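Local coordinates for 2''-aminoglycoside nucleotidyltransferase (Klebsiella pneumoniae, PDB 4WQK), which confers resistance to kanamycin, gentamicin, tobramycin and related aminoglycosides by adenylating their 2''-hydroxyl group with the help of magnesium ions, at residues A[55-59]-A[72-77]. Sequence-based numbering, arbitrary orientation.
Sequences RGELE and ELDYGF
The first turn of helix 55-64 faces the beta hairpin formed by strands 68-73 and 76-81, with 9.7 Å between the CA atoms of Arg55 and Gly76 and 10.0 Å between those of Glu59 and Phe77. Helix and hairpin belong to the alpha/beta nucleotidyltransferase fold of the N-terminal domain, and no backbone hydrogen bond crosses between the two segments. Arg55, with CG anti to its N (chi1 175°) and an extended chain out to NE, reaches Glu72, whose bent chain brings its carboxylate to meet it. They join end-on in a two-pronged salt bridge: NH2 of Arg55 lies 2.8 Å from OE1 of Glu72, NH1 pairs with OE2, both oxygens use syn lone pairs, and the planes are only 13° apart. One helical turn on, Glu59 offers the anti lone pair of OE2 to NE of Arg55 at 2.7 Å, and NH2 adds a weak bond to the same oxygen. Held at its edge by two carboxylates, the guanidinium is fixed in rotation, and its single positive charge is probably shared between them. One of its faces lies on Phe77, the planes inclined by 33°. Beneath this polar layer the Phe77 ring packs against Leu58 and also meets Phe50 of strand 46-51, so the helix is packed against the sheet of which the hairpin is part. CD2 of Phe77 sits over the centre of the guanidinium, 3.3 Å from CZ of Arg55.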
ATOM      1  N   ARG A  55      14.631   6.310   2.500  1.00 18.15           N
ATOM      2  CA  ARG A  55      14.594   4.894   2.879  1.00 17.60           C
ATOM      3  C   ARG A  55      15.331   4.612   4.202  1.00 18.41           C
ATOM      4  O   ARG A  55      14.825   3.841   5.049  1.00 19.09           O
ATOM      5  CB  ARG A  55      15.167   4.028   1.766  1.00 18.49           C
ATOM      6  CG  ARG A  55      15.250   2.565   2.198  1.00 20.62           C
ATOM      7  CD  ARG A  55      15.396   1.611   1.034  1.00 22.55           C
ATOM      8  NE  ARG A  55      15.891   0.337   1.547  1.00 21.42           N
ATOM      9  CZ  ARG A  55      15.995  -0.778   0.831  1.00 23.29           C
ATOM     10  NH1 ARG A  55      15.601  -0.811  -0.442  1.00 24.53           N
ATOM     11  NH2 ARG A  55      16.493  -1.868   1.400  1.00 25.71           N
ATOM     12  N   GLY A  56      16.484   5.247   4.411  1.00 18.97           N
ATOM     13  CA  GLY A  56      17.257   5.003   5.613  1.00 20.19           C
ATOM     14  C   GLY A  56      16.469   5.286   6.892  1.00 20.42           C
ATOM     15  O   GLY A  56      16.686   4.638   7.932  1.00 20.02           O
ATOM     16  N   GLU A  57      15.544   6.252   6.822  1.00 18.34           N
ATOM     17  CA  GLU A  57      14.763   6.609   8.003  1.00 18.85           C
ATOM     18  C   GLU A  57      13.743   5.525   8.281  1.00 19.29           C
ATOM     19  O   GLU A  57      13.487   5.212   9.451  1.00 19.84           O
ATOM     20  CB  GLU A  57      14.076   7.964   7.827  1.00 17.59           C
ATOM     21  CG  GLU A  57      15.102   9.115   7.664  1.00 20.00           C
ATOM     22  CD  GLU A  57      14.426  10.450   7.487  1.00 22.50           C
ATOM     23  OE1 GLU A  57      13.607  10.786   8.380  1.00 26.37           O
ATOM     24  OE2 GLU A  57      14.721  11.144   6.479  1.00 22.81           O
ATOM     25  N   LEU A  58      13.140   4.955   7.230  1.00 15.94           N
ATOM     26  CA  LEU A  58      12.232   3.827   7.460  1.00 17.04           C
ATOM     27  C   LEU A  58      13.008   2.630   8.006  1.00 17.00           C
ATOM     28  O   LEU A  58      12.535   1.973   8.948  1.00 17.86           O
ATOM     29  CB  LEU A  58      11.474   3.468   6.184  1.00 16.83           C
ATOM     30  CG  LEU A  58      10.551   2.261   6.329  1.00 15.31           C
ATOM     31  CD1 LEU A  58       9.512   2.479   7.405  1.00 16.31           C
ATOM     32  CD2 LEU A  58       9.864   1.966   4.964  1.00 21.14           C
ATOM     33  N   GLU A  59      14.195   2.373   7.480  1.00 17.34           N
ATOM     34  CA  GLU A  59      14.976   1.250   7.989  1.00 20.53           C
ATOM     35  C   GLU A  59      15.318   1.496   9.476  1.00 20.54           C
ATOM     36  O   GLU A  59      15.335   0.568  10.273  1.00 20.71           O
ATOM     37  CB  GLU A  59      16.255   1.021   7.165  1.00 21.95           C
ATOM     38  CG  GLU A  59      15.983   0.490   5.748  1.00 22.59           C
ATOM     39  CD  GLU A  59      17.254  -0.001   5.046  1.00 29.83           C
ATOM     40  OE1 GLU A  59      18.301  -0.224   5.707  1.00 33.97           O
ATOM     41  OE2 GLU A  59      17.229  -0.211   3.815  1.00 28.76           O
ATOM     42  N   GLU A  72      15.583  -8.003  -0.363  1.00 28.04           N
ATOM     43  CA  GLU A  72      15.617  -6.860  -1.244  1.00 25.09           C
ATOM     44  C   GLU A  72      14.874  -7.278  -2.501  1.00 26.65           C
ATOM     45  O   GLU A  72      15.124  -8.343  -3.020  1.00 28.54           O
ATOM     46  CB  GLU A  72      17.069  -6.473  -1.546  1.00 29.09           C
ATOM     47  CG  GLU A  72      17.241  -5.208  -2.317  1.00 31.37           C
ATOM     48  CD  GLU A  72      16.841  -3.987  -1.501  1.00 32.79           C
ATOM     49  OE1 GLU A  72      16.965  -4.036  -0.264  1.00 30.66           O
ATOM     50  OE2 GLU A  72      16.374  -3.009  -2.120  1.00 36.91           O
ATOM     51  N   LEU A  73      13.919  -6.469  -2.946  1.00 30.18           N
ATOM     52  CA  LEU A  73      13.174  -6.787  -4.158  1.00 34.85           C
ATOM     53  C   LEU A  73      13.594  -5.842  -5.268  1.00 33.23           C
ATOM     54  O   LEU A  73      14.363  -4.907  -5.021  1.00 34.80           O
ATOM     55  CB  LEU A  73      11.674  -6.675  -3.900  1.00 39.11           C
ATOM     56  CG  LEU A  73      11.203  -7.399  -2.637  1.00 43.23           C
ATOM     57  CD1 LEU A  73       9.888  -6.822  -2.187  1.00 44.89           C
ATOM     58  CD2 LEU A  73      11.069  -8.872  -2.889  1.00 48.02           C
ATOM     59  N   ASP A  74      13.060  -6.049  -6.463  1.00 32.32           N
ATOM     60  CA  ASP A  74      13.393  -5.193  -7.592  1.00 34.68           C
ATOM     61  C   ASP A  74      12.924  -3.776  -7.306  1.00 36.97           C
ATOM     62  O   ASP A  74      13.646  -2.822  -7.577  1.00 42.59           O
ATOM     63  CB  ASP A  74      12.773  -5.717  -8.891  1.00 41.97           C
ATOM     64  CG  ASP A  74      13.694  -6.682  -9.632  1.00 51.79           C
ATOM     65  OD1 ASP A  74      14.927  -6.635  -9.406  1.00 52.95           O
ATOM     66  OD2 ASP A  74      13.195  -7.477 -10.463  1.00 62.73           O
ATOM     67  N   TYR A  75      11.739  -3.656  -6.709  1.00 35.67           N
ATOM     68  CA  TYR A  75      11.130  -2.346  -6.445  1.00 35.82           C
ATOM     69  C   TYR A  75      10.668  -2.131  -5.029  1.00 33.03           C
ATOM     70  O   TYR A  75       9.595  -1.584  -4.830  1.00 38.72           O
ATOM     71  CB  TYR A  75       9.933  -2.124  -7.359  1.00 47.28           C
ATOM     72  CG  TYR A  75      10.320  -2.065  -8.798  1.00 50.99           C
ATOM     73  CD1 TYR A  75      10.874  -0.909  -9.335  1.00 58.26           C
ATOM     74  CD2 TYR A  75      10.160  -3.168  -9.624  1.00 51.51           C
ATOM     75  CE1 TYR A  75      11.243  -0.848 -10.660  1.00 57.83           C
ATOM     76  CE2 TYR A  75      10.529  -3.120 -10.948  1.00 61.61           C
ATOM     77  CZ  TYR A  75      11.070  -1.957 -11.464  1.00 67.23           C
ATOM     78  OH  TYR A  75      11.433  -1.906 -12.789  1.00 69.74           O
ATOM     79  N   GLY A  76      11.492  -2.510  -4.069  1.00 30.70           N
ATOM     80  CA  GLY A  76      11.194  -2.332  -2.660  1.00 32.69           C
ATOM     81  C   GLY A  76      11.960  -3.337  -1.824  1.00 25.42           C
ATOM     82  O   GLY A  76      12.978  -3.881  -2.290  1.00 27.92           O
ATOM     83  N   PHE A  77      11.504  -3.560  -0.590  1.00 21.74           N
ATOM     84  CA  PHE A  77      12.153  -4.521   0.293  1.00 22.23           C
ATOM     85  C   PHE A  77      11.110  -5.096   1.244  1.00 20.52           C
ATOM     86  O   PHE A  77      10.058  -4.465   1.436  1.00 21.05           O
ATOM     87  CB  PHE A  77      13.327  -3.875   1.068  1.00 21.36           C
ATOM     88  CG  PHE A  77      12.921  -2.789   2.066  1.00 22.20           C
ATOM     89  CD1 PHE A  77      12.601  -3.117   3.376  1.00 19.87           C
ATOM     90  CD2 PHE A  77      12.849  -1.457   1.688  1.00 19.87           C
ATOM     91  CE1 PHE A  77      12.252  -2.137   4.294  1.00 21.50           C
ATOM     92  CE2 PHE A  77      12.476  -0.476   2.604  1.00 21.01           C
ATOM     93  CZ  PHE A  77      12.184  -0.824   3.906  1.00 21.73           C
TER